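Local coordinates for nitroreductase family protein (Lactobacillus plantarum, PDB 4QLX), which uses FMN, probably with NADH, to reduce the carbon-carbon double bond of enone fatty acids in a pathway that saturates polyunsaturated fatty acids, at residues L10-N13 and D17-F20; I43-T48 and R160-D165; L55-F60 and T97-V102; K176-L181 and Y188-G193. All coordinates share one frame; numbering follows the deposited sequence.

Contact 1. Residues L10-N13 and D17-F20; sequences LVNN and DVMF
Asn12 and Asp17 join side chain to side chain where the N-terminal arm turns into helix 15-20. Asn12 also forms an Asx turn: its OD1 accepts from the backbone N of Asp14. The carbonyl oxygen of the amide thus serves the turn, and the NH2 group is left to reach the helix. Asn12 ND2 donates to Asp17 OD2 over 2.9 Å, with a fairly straight N-H...O angle of 158°. The acceptor lies close to the amide plane of Asn12. On Asp17 the anti lone pair of OD2 is used, the one directed away from OD1. The amide and carboxylate planes are 36° apart, and the two side chains cross at about a right angle. Asp17 OD1 bonds to Asn21 ND2, so the carboxylate is held at both oxygens. With chi1 at -177°, Asn12 CG points opposite its backbone N, and the amide extends toward the helix. Asp17 OD2 would probably lose its amide donor, and the Asx turn its acceptor, if an alanine stood here. Val18 adds the apolar share. Its side chain and that of Asn12 run past each other in opposite directions. This corner also belongs to the dimer. Asn13 bonds to Asp14 and Ala16 of the second subunit, and Val18 packs on Leu15 of that subunit. The branch of Val18 that faces Asn12 is CG2, which lies 3.5 Å from Asn12 O and 3.7 Å from Asn12 ND2.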
loop_
_atom_site.group_PDB
_atom_site.type_symbol
_atom_site.label_atom_id
_atom_site.label_comp_id
_atom_site.label_asym_id
_atom_site.label_seq_id
_atom_site.Cartn_x
_atom_site.Cartn_y
_atom_site.Cartn_z
ATOM N N LEU A 10 2.204 -6.841 -17.918
ATOM C CA LEU A 10 2.841 -7.388 -16.717
ATOM C C LEU A 10 3.503 -8.720 -17.037
ATOM O O LEU A 10 2.804 -9.701 -17.241
ATOM C CB LEU A 10 1.820 -7.579 -15.594
ATOM C CG LEU A 10 1.028 -6.350 -15.148
ATOM C CD1 LEU A 10 0.331 -6.634 -13.822
ATOM C CD2 LEU A 10 1.934 -5.135 -15.021
ATOM N N VAL A 11 4.834 -8.769 -17.078
ATOM C CA VAL A 11 5.516 -10.008 -17.441
ATOM C C VAL A 11 5.527 -11.037 -16.287
ATOM O O VAL A 11 5.690 -12.229 -16.518
ATOM C CB VAL A 11 6.963 -9.734 -17.915
ATOM C CG1 VAL A 11 7.860 -9.340 -16.752
ATOM C CG2 VAL A 11 7.519 -10.949 -18.658
ATOM N N ASN A 12 5.357 -10.583 -15.051
ATOM C CA ASN A 12 5.037 -11.504 -13.974
ATOM C C ASN A 12 3.651 -11.133 -13.458
ATOM O O ASN A 12 3.494 -10.195 -12.682
ATOM C CB ASN A 12 6.092 -11.466 -12.859
ATOM C CG ASN A 12 5.818 -12.483 -11.747
ATOM O OD1 ASN A 12 4.848 -13.240 -11.802
ATOM N ND2 ASN A 12 6.682 -12.506 -10.739
ATOM N N ASN A 13 2.651 -11.873 -13.914
ATOM C CA ASN A 13 1.258 -11.570 -13.602
ATOM C C ASN A 13 0.686 -12.549 -12.582
ATOM O O ASN A 13 -0.524 -12.636 -12.406
ATOM C CB ASN A 13 0.431 -11.578 -14.884
ATOM C CG ASN A 13 -0.929 -10.948 -14.708
ATOM O OD1 ASN A 13 -1.049 -9.868 -14.144
ATOM N ND2 ASN A 13 -1.965 -11.635 -15.168
ATOM N N ASP A 17 2.966 -15.015 -6.378
ATOM C CA ASP A 17 4.415 -14.897 -6.493
ATOM C C ASP A 17 4.864 -13.445 -6.325
ATOM O O ASP A 17 5.815 -13.157 -5.600
ATOM C CB ASP A 17 4.905 -15.445 -7.834
ATOM C CG ASP A 17 6.426 -15.415 -7.953
ATOM O OD1 ASP A 17 7.095 -16.145 -7.200
ATOM O OD2 ASP A 17 6.951 -14.663 -8.795
ATOM N N VAL A 18 4.173 -12.526 -6.988
ATOM C CA VAL A 18 4.553 -11.125 -6.898
ATOM C C VAL A 18 4.502 -10.630 -5.460
ATOM O O VAL A 18 5.480 -10.081 -4.956
ATOM C CB VAL A 18 3.653 -10.247 -7.798
ATOM C CG1 VAL A 18 3.833 -8.767 -7.458
ATOM C CG2 VAL A 18 3.988 -10.504 -9.255
ATOM N N MET A 19 3.374 -10.856 -4.787
ATOM C CA MET A 19 3.168 -10.330 -3.434
ATOM C C MET A 19 3.822 -11.137 -2.308
ATOM O O MET A 19 4.386 -10.558 -1.374
ATOM C CB MET A 19 1.655 -10.209 -3.154
ATOM C CG MET A 19 1.307 -9.587 -1.806
ATOM S SD MET A 19 -0.498 -9.499 -1.553
ATOM C CE MET A 19 -0.990 -8.705 -3.088
ATOM N N PHE A 20 3.738 -12.462 -2.379
ATOM C CA PHE A 20 4.173 -13.301 -1.251
ATOM C C PHE A 20 5.646 -13.734 -1.338
ATOM O O PHE A 20 6.223 -14.216 -0.355
ATOM C CB PHE A 20 3.273 -14.537 -1.145
ATOM C CG PHE A 20 1.810 -14.216 -1.039
ATOM C CD1 PHE A 20 1.382 -13.032 -0.445
ATOM C CD2 PHE A 20 0.860 -15.091 -1.531
ATOM C CE1 PHE A 20 0.029 -12.730 -0.341
ATOM C CE2 PHE A 20 -0.501 -14.793 -1.439
ATOM C CZ PHE A 20 -0.912 -13.605 -0.841
#

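Contact 2. Residues I43-T48 and R160-D165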
loop_
_atom_site.group_PDB
_atom_site.type_symbol
_atom_site.label_atom_id
_atom_site.label_comp_id
_atom_site.label_asym_id
_atom_site.label_seq_id
_atom_site.Cartn_x
_atom_site.Cartn_y
_atom_site.Cartn_z
ATOM N N ILE A 43 4.938 3.815 -12.867
ATOM C CA ILE A 43 4.353 4.840 -12.013
ATOM C C ILE A 43 2.850 5.017 -12.301
ATOM O O ILE A 43 2.043 5.100 -11.378
ATOM C CB ILE A 43 5.087 6.180 -12.176
ATOM C CG1 ILE A 43 6.466 6.096 -11.507
ATOM C CG2 ILE A 43 4.265 7.333 -11.569
ATOM C CD1 ILE A 43 7.412 7.232 -11.877
ATOM N N ALA A 44 2.470 5.062 -13.573
ATOM C CA ALA A 44 1.048 5.144 -13.930
ATOM C C ALA A 44 0.287 3.915 -13.421
ATOM O O ALA A 44 -0.802 4.031 -12.878
ATOM C CB ALA A 44 0.884 5.294 -15.447
ATOM N N GLU A 45 0.878 2.734 -13.563
ATOM C CA GLU A 45 0.249 1.510 -13.059
ATOM C C GLU A 45 0.044 1.533 -11.533
ATOM O O GLU A 45 -1.022 1.152 -11.033
ATOM C CB GLU A 45 1.076 0.299 -13.478
ATOM C CG GLU A 45 0.916 -0.030 -14.961
ATOM C CD GLU A 45 1.966 -0.997 -15.498
ATOM O OE1 GLU A 45 2.914 -1.356 -14.755
ATOM O OE2 GLU A 45 1.847 -1.393 -16.679
ATOM N N ALA A 46 1.043 2.002 -10.796
ATOM C CA ALA A 46 0.912 2.149 -9.347
ATOM C C ALA A 46 -0.183 3.146 -8.951
ATOM O O ALA A 46 -0.823 3.002 -7.910
ATOM C CB ALA A 46 2.240 2.575 -8.740
ATOM N N ALA A 47 -0.393 4.159 -9.785
ATOM C CA ALA A 47 -1.294 5.256 -9.426
ATOM C C ALA A 47 -2.745 4.904 -9.721
ATOM O O ALA A 47 -3.638 5.753 -9.587
ATOM C CB ALA A 47 -0.897 6.539 -10.145
ATOM N N THR A 48 -2.983 3.656 -10.117
ATOM C CA THR A 48 -4.327 3.079 -10.043
ATOM C C THR A 48 -4.754 2.904 -8.578
ATOM O O THR A 48 -5.929 2.651 -8.289
ATOM C CB THR A 48 -4.415 1.719 -10.778
ATOM O OG1 THR A 48 -3.528 0.775 -10.167
ATOM C CG2 THR A 48 -4.032 1.874 -12.244
ATOM N N ARG A 160 7.933 -5.686 -9.381
ATOM C CA ARG A 160 8.084 -7.134 -9.520
ATOM C C ARG A 160 7.279 -7.685 -10.694
ATOM O O ARG A 160 7.750 -8.560 -11.414
ATOM C CB ARG A 160 7.691 -7.846 -8.213
ATOM C CG ARG A 160 8.831 -7.866 -7.195
ATOM C CD ARG A 160 8.502 -8.624 -5.900
ATOM N NE ARG A 160 8.001 -9.986 -6.108
ATOM C CZ ARG A 160 8.735 -11.020 -6.518
ATOM N NH1 ARG A 160 10.030 -10.874 -6.812
ATOM N NH2 ARG A 160 8.160 -12.209 -6.657
ATOM N N ALA A 161 6.076 -7.157 -10.905
ATOM C CA ALA A 161 5.274 -7.550 -12.052
ATOM C C ALA A 161 5.973 -7.246 -13.375
ATOM O O ALA A 161 5.675 -7.876 -14.394
ATOM C CB ALA A 161 3.909 -6.856 -12.009
ATOM N N HIS A 162 6.893 -6.280 -13.359
ATOM C CA HIS A 162 7.705 -5.974 -14.541
ATOM C C HIS A 162 9.008 -6.790 -14.597
ATOM O O HIS A 162 9.836 -6.603 -15.497
ATOM C CB HIS A 162 8.016 -4.480 -14.593
ATOM C CG HIS A 162 6.867 -3.654 -15.078
ATOM N ND1 HIS A 162 6.904 -2.950 -16.264
ATOM C CD2 HIS A 162 5.637 -3.438 -14.549
ATOM C CE1 HIS A 162 5.749 -2.332 -16.440
ATOM N NE2 HIS A 162 4.965 -2.608 -15.413
ATOM N N GLY A 163 9.196 -7.697 -13.640
ATOM C CA GLY A 163 10.392 -8.520 -13.643
ATOM C C GLY A 163 11.560 -7.928 -12.873
ATOM O O GLY A 163 12.660 -8.468 -12.905
ATOM N N TYR A 164 11.314 -6.823 -12.169
ATOM C CA TYR A 164 12.336 -6.175 -11.366
ATOM C C TYR A 164 12.187 -6.517 -9.887
ATOM O O TYR A 164 11.484 -7.461 -9.520
ATOM C CB TYR A 164 12.281 -4.656 -11.568
ATOM C CG TYR A 164 12.506 -4.280 -13.017
ATOM C CD1 TYR A 164 13.664 -4.678 -13.677
ATOM C CD2 TYR A 164 11.567 -3.542 -13.726
ATOM C CE1 TYR A 164 13.879 -4.365 -15.005
ATOM C CE2 TYR A 164 11.774 -3.218 -15.062
ATOM C CZ TYR A 164 12.944 -3.629 -15.689
ATOM O OH TYR A 164 13.174 -3.315 -17.009
ATOM N N ASP A 165 12.861 -5.742 -9.052
ATOM C CA ASP A 165 12.700 -5.825 -7.610
ATOM C C ASP A 165 12.938 -4.452 -7.044
ATOM O O ASP A 165 13.271 -3.533 -7.788
ATOM C CB ASP A 165 13.652 -6.853 -6.998
ATOM C CG ASP A 165 13.089 -8.253 -7.066
ATOM O OD1 ASP A 165 12.104 -8.534 -6.333
ATOM O OD2 ASP A 165 13.601 -9.062 -7.865
#
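A buried histidine-carboxylate hydrogen bond, from His162 to Glu45, ties the last turn of helix 36-46 to the turn that follows helix 137-161. His162 NE2 donates to Glu45 OE1 at 2.5 Å, so short that the exact length is doubtful, with an N-H...O angle of 157°. The oxygen meets the ring at its edge, near the ring plane. The carboxylate is twisted against the ring by 49°. The two side chains come from opposite directions. Glu45 is extended beyond CG, which carries its carboxylate across the gap between backbones whose nearest CA atoms, those of Glu45 and Ala161, are 10.4 Å apart. Both ends are fixed by second partners. Glu45 OE2 bonds to Asn9 ND2, and His162 ND1 bonds to Glu38 OE2. With a carboxylate at each ring nitrogen, the imidazole is likely to be biased toward its protonated form. The helical course of the backbone stops just beyond the histidine. Gly163 ends helix 137-161 in a Schellman motif with positive phi, and Gly163 N bonds to Arg160 O at 2.8 Å. Within the same segment, Arg160 NH1 forms a salt bridge with Asp165 OD1 at 3.2 Å, the oxygen lying in the guanidinium plane. Thr48 OG1 donates to Glu45 O at 2.7 Å just after helix 36-46. Around the bond, His162 rests on Met42 of helix 36-46, and Glu45 rests on Val158 of helix 137-161 and on Phe20 of the second subunit. Ile43 faces Phe60 and Val62 of strand 58-63.

Contact 3. Residues L55-F60 and T97-V102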
loop_
_atom_site.group_PDB
_atom_site.type_symbol
_atom_site.label_atom_id
_atom_site.label_comp_id
_atom_site.label_asym_id
_atom_site.label_seq_id
_atom_site.Cartn_x
_atom_site.Cartn_y
_atom_site.Cartn_z
ATOM N N LEU A 55 -8.211 12.321 -4.323
ATOM C CA LEU A 55 -7.345 13.493 -4.477
ATOM C C LEU A 55 -5.930 13.116 -4.937
ATOM O O LEU A 55 -5.154 13.990 -5.337
ATOM C CB LEU A 55 -7.274 14.274 -3.162
ATOM C CG LEU A 55 -8.606 14.910 -2.733
ATOM C CD1 LEU A 55 -8.435 15.628 -1.403
ATOM C CD2 LEU A 55 -9.078 15.873 -3.799
ATOM N N GLN A 56 -5.605 11.824 -4.873
ATOM C CA GLN A 56 -4.361 11.316 -5.455
ATOM C C GLN A 56 -3.164 12.147 -4.986
ATOM O O GLN A 56 -2.402 12.678 -5.800
ATOM C CB GLN A 56 -4.467 11.327 -6.982
ATOM C CG GLN A 56 -5.514 10.385 -7.554
ATOM C CD GLN A 56 -5.910 10.769 -8.977
ATOM O OE1 GLN A 56 -5.121 10.620 -9.913
ATOM N NE2 GLN A 56 -7.136 11.284 -9.142
ATOM N N SER A 57 -3.035 12.277 -3.669
ATOM C CA SER A 57 -2.218 13.321 -3.064
ATOM C C SER A 57 -0.733 12.947 -3.032
ATOM O O SER A 57 -0.039 13.155 -2.025
ATOM C CB SER A 57 -2.728 13.629 -1.646
ATOM O OG SER A 57 -4.106 14.047 -1.656
ATOM N N TRP A 58 -0.256 12.408 -4.148
ATOM C CA TRP A 58 1.133 11.944 -4.247
ATOM C C TRP A 58 1.889 12.719 -5.311
ATOM O O TRP A 58 1.290 13.259 -6.235
ATOM C CB TRP A 58 1.190 10.449 -4.568
ATOM C CG TRP A 58 0.169 9.979 -5.586
ATOM C CD1 TRP A 58 0.113 10.316 -6.912
ATOM C CD2 TRP A 58 -0.913 9.070 -5.361
ATOM N NE1 TRP A 58 -0.932 9.675 -7.520
ATOM C CE2 TRP A 58 -1.580 8.897 -6.590
ATOM C CE3 TRP A 58 -1.381 8.372 -4.239
ATOM C CZ2 TRP A 58 -2.700 8.073 -6.735
ATOM C CZ3 TRP A 58 -2.495 7.547 -4.379
ATOM C CH2 TRP A 58 -3.139 7.404 -5.624
ATOM N N HIS A 59 3.208 12.777 -5.165
ATOM C CA HIS A 59 4.060 13.395 -6.168
ATOM C C HIS A 59 5.336 12.582 -6.282
ATOM O O HIS A 59 5.933 12.210 -5.275
ATOM C CB HIS A 59 4.384 14.845 -5.810
ATOM C CG HIS A 59 5.088 15.584 -6.905
ATOM N ND1 HIS A 59 4.413 16.257 -7.900
ATOM C CD2 HIS A 59 6.407 15.721 -7.185
ATOM C CE1 HIS A 59 5.284 16.792 -8.740
ATOM N NE2 HIS A 59 6.503 16.482 -8.329
ATOM N N PHE A 60 5.746 12.309 -7.510
ATOM C CA PHE A 60 6.870 11.424 -7.776
ATOM C C PHE A 60 8.100 12.187 -8.276
ATOM O O PHE A 60 7.997 13.025 -9.165
ATOM C CB PHE A 60 6.450 10.372 -8.796
ATOM C CG PHE A 60 5.188 9.630 -8.416
ATOM C CD1 PHE A 60 5.227 8.604 -7.486
ATOM C CD2 PHE A 60 3.965 9.972 -8.972
ATOM C CE1 PHE A 60 4.080 7.923 -7.127
ATOM C CE2 PHE A 60 2.824 9.300 -8.619
ATOM C CZ PHE A 60 2.882 8.265 -7.699
ATOM N N THR A 97 0.114 18.392 0.081
ATOM C CA THR A 97 -0.788 18.894 1.110
ATOM C C THR A 97 -1.675 20.029 0.594
ATOM O O THR A 97 -2.320 20.724 1.373
ATOM C CB THR A 97 -0.013 19.377 2.346
ATOM O OG1 THR A 97 0.717 20.568 2.026
ATOM C CG2 THR A 97 0.950 18.294 2.822
ATOM N N GLN A 98 -1.693 20.220 -0.718
ATOM C CA GLN A 98 -2.601 21.181 -1.326
ATOM C C GLN A 98 -3.475 20.489 -2.357
ATOM O O GLN A 98 -4.121 21.148 -3.174
ATOM C CB GLN A 98 -1.824 22.333 -1.968
ATOM C CG GLN A 98 -1.116 23.234 -0.957
ATOM C CD GLN A 98 -0.237 24.277 -1.623
ATOM O OE1 GLN A 98 -0.254 24.429 -2.843
ATOM N NE2 GLN A 98 0.552 24.984 -0.825
ATOM N N SER A 99 -3.511 19.159 -2.306
ATOM C CA SER A 99 -4.262 18.386 -3.297
ATOM C C SER A 99 -5.770 18.659 -3.239
ATOM O O SER A 99 -6.479 18.481 -4.238
ATOM C CB SER A 99 -3.991 16.885 -3.118
ATOM O OG SER A 99 -4.630 16.387 -1.959
ATOM N N HIS A 100 -6.252 19.099 -2.078
ATOM C CA HIS A 100 -7.685 19.349 -1.890
ATOM C C HIS A 100 -8.125 20.688 -2.476
ATOM O O HIS A 100 -9.308 21.021 -2.442
ATOM C CB HIS A 100 -8.048 19.306 -0.402
ATOM C CG HIS A 100 -7.288 20.293 0.423
ATOM N ND1 HIS A 100 -5.934 20.175 0.661
ATOM C CD2 HIS A 100 -7.683 21.421 1.056
ATOM C CE1 HIS A 100 -5.531 21.180 1.416
ATOM N NE2 HIS A 100 -6.575 21.950 1.674
ATOM N N TYR A 101 -7.179 21.458 -3.005
ATOM C CA TYR A 101 -7.510 22.743 -3.613
ATOM C C TYR A 101 -8.469 22.550 -4.797
ATOM O O TYR A 101 -9.263 23.433 -5.106
ATOM C CB TYR A 101 -6.239 23.483 -4.068
ATOM C CG TYR A 101 -5.441 24.149 -2.947
ATOM C CD1 TYR A 101 -5.791 23.981 -1.613
ATOM C CD2 TYR A 101 -4.351 24.962 -3.235
ATOM C CE1 TYR A 101 -5.067 24.592 -0.591
ATOM C CE2 TYR A 101 -3.617 25.582 -2.218
ATOM C CZ TYR A 101 -3.979 25.390 -0.898
ATOM O OH TYR A 101 -3.253 25.998 0.121
ATOM N N VAL A 102 -8.401 21.389 -5.451
ATOM C CA VAL A 102 -9.251 21.133 -6.618
ATOM C C VAL A 102 -10.470 20.265 -6.299
ATOM O O VAL A 102 -11.184 19.853 -7.210
ATOM C CB VAL A 102 -8.461 20.442 -7.760
ATOM C CG1 VAL A 102 -7.434 21.389 -8.350
ATOM C CG2 VAL A 102 -7.799 19.190 -7.260
#
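Leu55 and Ser57 meet Ser99 and His100 where the loop leading into strand 58-63 lies beside the loop leaving strand 89-96. The polar part is one hydroxyl pair. Ser57 OG and Ser99 OG are 2.4 Å apart and hydrogen-bonded, and either may be the donor. The distance is very short, so its exact value is doubtful. Ser99 OG sits between its backbone N and carbonyl carbon (chi1 73°), a position that aims the hydroxyl at Ser57. The rest is van der Waals packing by Leu55. Its CD1 makes the apolar share, resting 3.8 Å from both CA and CB of His100. The other Leu55 atoms pass close to oxygens of Ser99. Leu55 CB lies 3.6 Å from Ser99 OG, on the flank of the hydroxyl pair, and Leu55 CD2 lies 3.7 Å from Ser99 O. The imidazole of His100 leads away from this contact. One of its faces carries Tyr101 CD1, 3.9 Å above the ring plane, and the residue also packs on Leu140 of helix 137-161. Backbone bonds frame the site. Trp58 N bonds to Gln56 O at 2.7 Å, closing an inverse gamma turn centred on Ser57. Ser57 also bonds to Asp96 through the backbone, and its N is held by Asp147 OD2. Gln56 N bonds to Ser51 OG, and Ser51 is an FMN-binding residue. The Leu55 side chain is about 7 Å from the bound 10-oxooctadecanoic acid. The contact thus joins the loops at one end of two antiparallel neighbours in the nitroreductase sheet, beside the flavin and fatty acid pocket.

Contact 4. Residues K176-L181 and Y188-G193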
loop_
_atom_site.group_PDB
_atom_site.type_symbol
_atom_site.label_atom_id
_atom_site.label_comp_id
_atom_site.label_asym_id
_atom_site.label_seq_id
_atom_site.Cartn_x
_atom_site.Cartn_y
_atom_site.Cartn_z
ATOM N N LYS A 176 15.607 18.079 5.006
ATOM C CA LYS A 176 16.374 18.487 3.823
ATOM C C LYS A 176 15.847 17.950 2.501
ATOM O O LYS A 176 16.182 18.485 1.437
ATOM C CB LYS A 176 17.840 18.050 3.952
ATOM C CG LYS A 176 18.716 18.986 4.736
ATOM C CD LYS A 176 20.160 18.499 4.725
ATOM C CE LYS A 176 20.718 18.439 3.314
ATOM N NZ LYS A 176 22.113 17.914 3.294
ATOM N N MET A 177 15.052 16.884 2.552
ATOM C CA MET A 177 14.692 16.176 1.326
ATOM C C MET A 177 13.899 17.036 0.342
ATOM O O MET A 177 14.197 17.045 -0.848
ATOM C CB MET A 177 13.907 14.905 1.642
ATOM C CG MET A 177 13.525 14.096 0.397
ATOM S SD MET A 177 14.913 13.625 -0.674
ATOM C CE MET A 177 15.676 12.323 0.290
ATOM N N ILE A 178 12.894 17.753 0.824
ATOM C CA ILE A 178 12.053 18.522 -0.090
ATOM C C ILE A 178 12.864 19.601 -0.821
ATOM O O ILE A 178 12.762 19.713 -2.044
ATOM C CB ILE A 178 10.831 19.155 0.635
ATOM C CG1 ILE A 178 9.870 18.066 1.109
ATOM C CG2 ILE A 178 10.091 20.128 -0.282
ATOM C CD1 ILE A 178 9.348 17.164 0.002
ATOM N N PRO A 179 13.681 20.385 -0.097
ATOM C CA PRO A 179 14.451 21.376 -0.855
ATOM C C PRO A 179 15.489 20.734 -1.769
ATOM O O PRO A 179 15.703 21.226 -2.878
ATOM C CB PRO A 179 15.119 22.212 0.239
ATOM C CG PRO A 179 14.254 22.026 1.440
ATOM C CD PRO A 179 13.808 20.601 1.356
ATOM N N THR A 180 16.101 19.642 -1.316
ATOM C CA THR A 180 17.032 18.865 -2.138
ATOM C C THR A 180 16.397 18.434 -3.458
ATOM O O THR A 180 17.061 18.391 -4.485
ATOM C CB THR A 180 17.537 17.606 -1.381
ATOM O OG1 THR A 180 18.322 18.010 -0.252
ATOM C CG2 THR A 180 18.387 16.714 -2.285
ATOM N N LEU A 181 15.100 18.133 -3.436
ATOM C CA LEU A 181 14.402 17.716 -4.652
ATOM C C LEU A 181 13.909 18.921 -5.465
ATOM O O LEU A 181 13.401 18.767 -6.576
ATOM C CB LEU A 181 13.225 16.798 -4.305
ATOM C CG LEU A 181 13.546 15.468 -3.611
ATOM C CD1 LEU A 181 12.270 14.716 -3.264
ATOM C CD2 LEU A 181 14.450 14.600 -4.465
ATOM N N TYR A 188 4.838 20.311 -0.280
ATOM C CA TYR A 188 5.155 18.887 -0.295
ATOM C C TYR A 188 5.820 18.395 0.990
ATOM O O TYR A 188 6.631 19.095 1.583
ATOM C CB TYR A 188 6.045 18.583 -1.503
ATOM C CG TYR A 188 5.347 18.816 -2.814
ATOM C CD1 TYR A 188 4.331 17.969 -3.241
ATOM C CD2 TYR A 188 5.698 19.880 -3.633
ATOM C CE1 TYR A 188 3.682 18.178 -4.445
ATOM C CE2 TYR A 188 5.062 20.093 -4.843
ATOM C CZ TYR A 188 4.056 19.240 -5.244
ATOM O OH TYR A 188 3.417 19.458 -6.443
ATOM N N VAL A 189 5.450 17.193 1.418
ATOM C CA VAL A 189 6.086 16.541 2.560
ATOM C C VAL A 189 6.751 15.216 2.144
ATOM O O VAL A 189 6.183 14.429 1.387
ATOM C CB VAL A 189 5.068 16.282 3.701
ATOM C CG1 VAL A 189 4.509 17.611 4.232
ATOM C CG2 VAL A 189 3.936 15.376 3.235
ATOM N N PRO A 190 7.959 14.952 2.646
ATOM C CA PRO A 190 8.628 13.720 2.228
ATOM C C PRO A 190 8.012 12.489 2.883
ATOM O O PRO A 190 7.620 12.559 4.049
ATOM C CB PRO A 190 10.068 13.931 2.695
ATOM C CG PRO A 190 9.942 14.839 3.867
ATOM C CD PRO A 190 8.740 15.706 3.641
ATOM N N VAL A 191 7.924 11.385 2.148
ATOM C CA VAL A 191 7.369 10.160 2.704
ATOM C C VAL A 191 8.343 8.982 2.585
ATOM O O VAL A 191 8.832 8.479 3.597
ATOM C CB VAL A 191 6.029 9.807 2.030
ATOM C CG1 VAL A 191 5.524 8.443 2.499
ATOM C CG2 VAL A 191 4.990 10.906 2.326
ATOM N N MET A 192 8.631 8.547 1.364
ATOM C CA MET A 192 9.528 7.409 1.174
ATOM C C MET A 192 10.141 7.370 -0.220
ATOM O O MET A 192 9.568 7.881 -1.180
ATOM C CB MET A 192 8.798 6.079 1.446
ATOM C CG MET A 192 7.709 5.737 0.418
ATOM S SD MET A 192 6.969 4.089 0.574
ATOM C CE MET A 192 5.819 4.356 1.926
ATOM N N GLY A 193 11.315 6.753 -0.322
ATOM C CA GLY A 193 11.902 6.454 -1.615
ATOM C C GLY A 193 11.608 5.016 -2.004
ATOM O O GLY A 193 11.467 4.141 -1.144
#
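The short helix 177-181 packs across the start of strand 188-197, with Ile178 and Met177 set against Tyr188 and Pro190. The segment axes come within 8.5 Å and their directions differ by 105°, so the helix runs nearly square to the strand. Ile178 carries most of the packing. Its CG1 lies 3.4 Å from Tyr188 O and 3.6 Å from Pro190 CD, a van der Waals fit against backbone and proline ring. CG1 stands anti to the carbonyl carbon (chi1 -67°), and the bend beyond it brings Ile178 CD1 to 3.9 Å from Tyr188 CB. With an alanine in its place, the space over Tyr188 O is likely to be left as a gap, and Pro190 CD without its packing partner. The strand is an inner one of the antiparallel nitroreductase sheet. Just past Pro190 it has a classic beta bulge, with Val191 and Met192 sharing Ile93 as their opposite residue. Met177 of the helix and Pro190 of the strand slide past each other in opposite directions, CB to CB at 4.1 Å. The bent Met177 chain then leads away from the strand segment, and the residue packs on Phe92 and Phe72. The tyrosine ring of Tyr188 also turns away and meets the ring of His59 at about 45°. At the start of the helix, Lys176 O accepts from Thr180 N at 3.0 Å and from Thr180 OG1 at 2.8 Å, the hydroxyl lying above the carbonyl plane.

In the fold
From the N terminus, contact 1 closes a short loop into helix 15-20. Contact 2 then closes a long one, with 111 residues between segments 43-48 and 160-165. Contact 3 falls within that span. It joins the loops at the ends of strands 58-63 and 89-96. Contact 4 follows and closes a short loop of six residues, setting helix 177-181 on strand 188-197. None of the loops cross. Contacts 1 and 2 touch through Arg160 and Val18, contacts 2 and 3 through Ile43 and Phe60, and contacts 3 and 4 through His59 and Tyr188. Contacts 1, 2 and 4 also reach the second subunit.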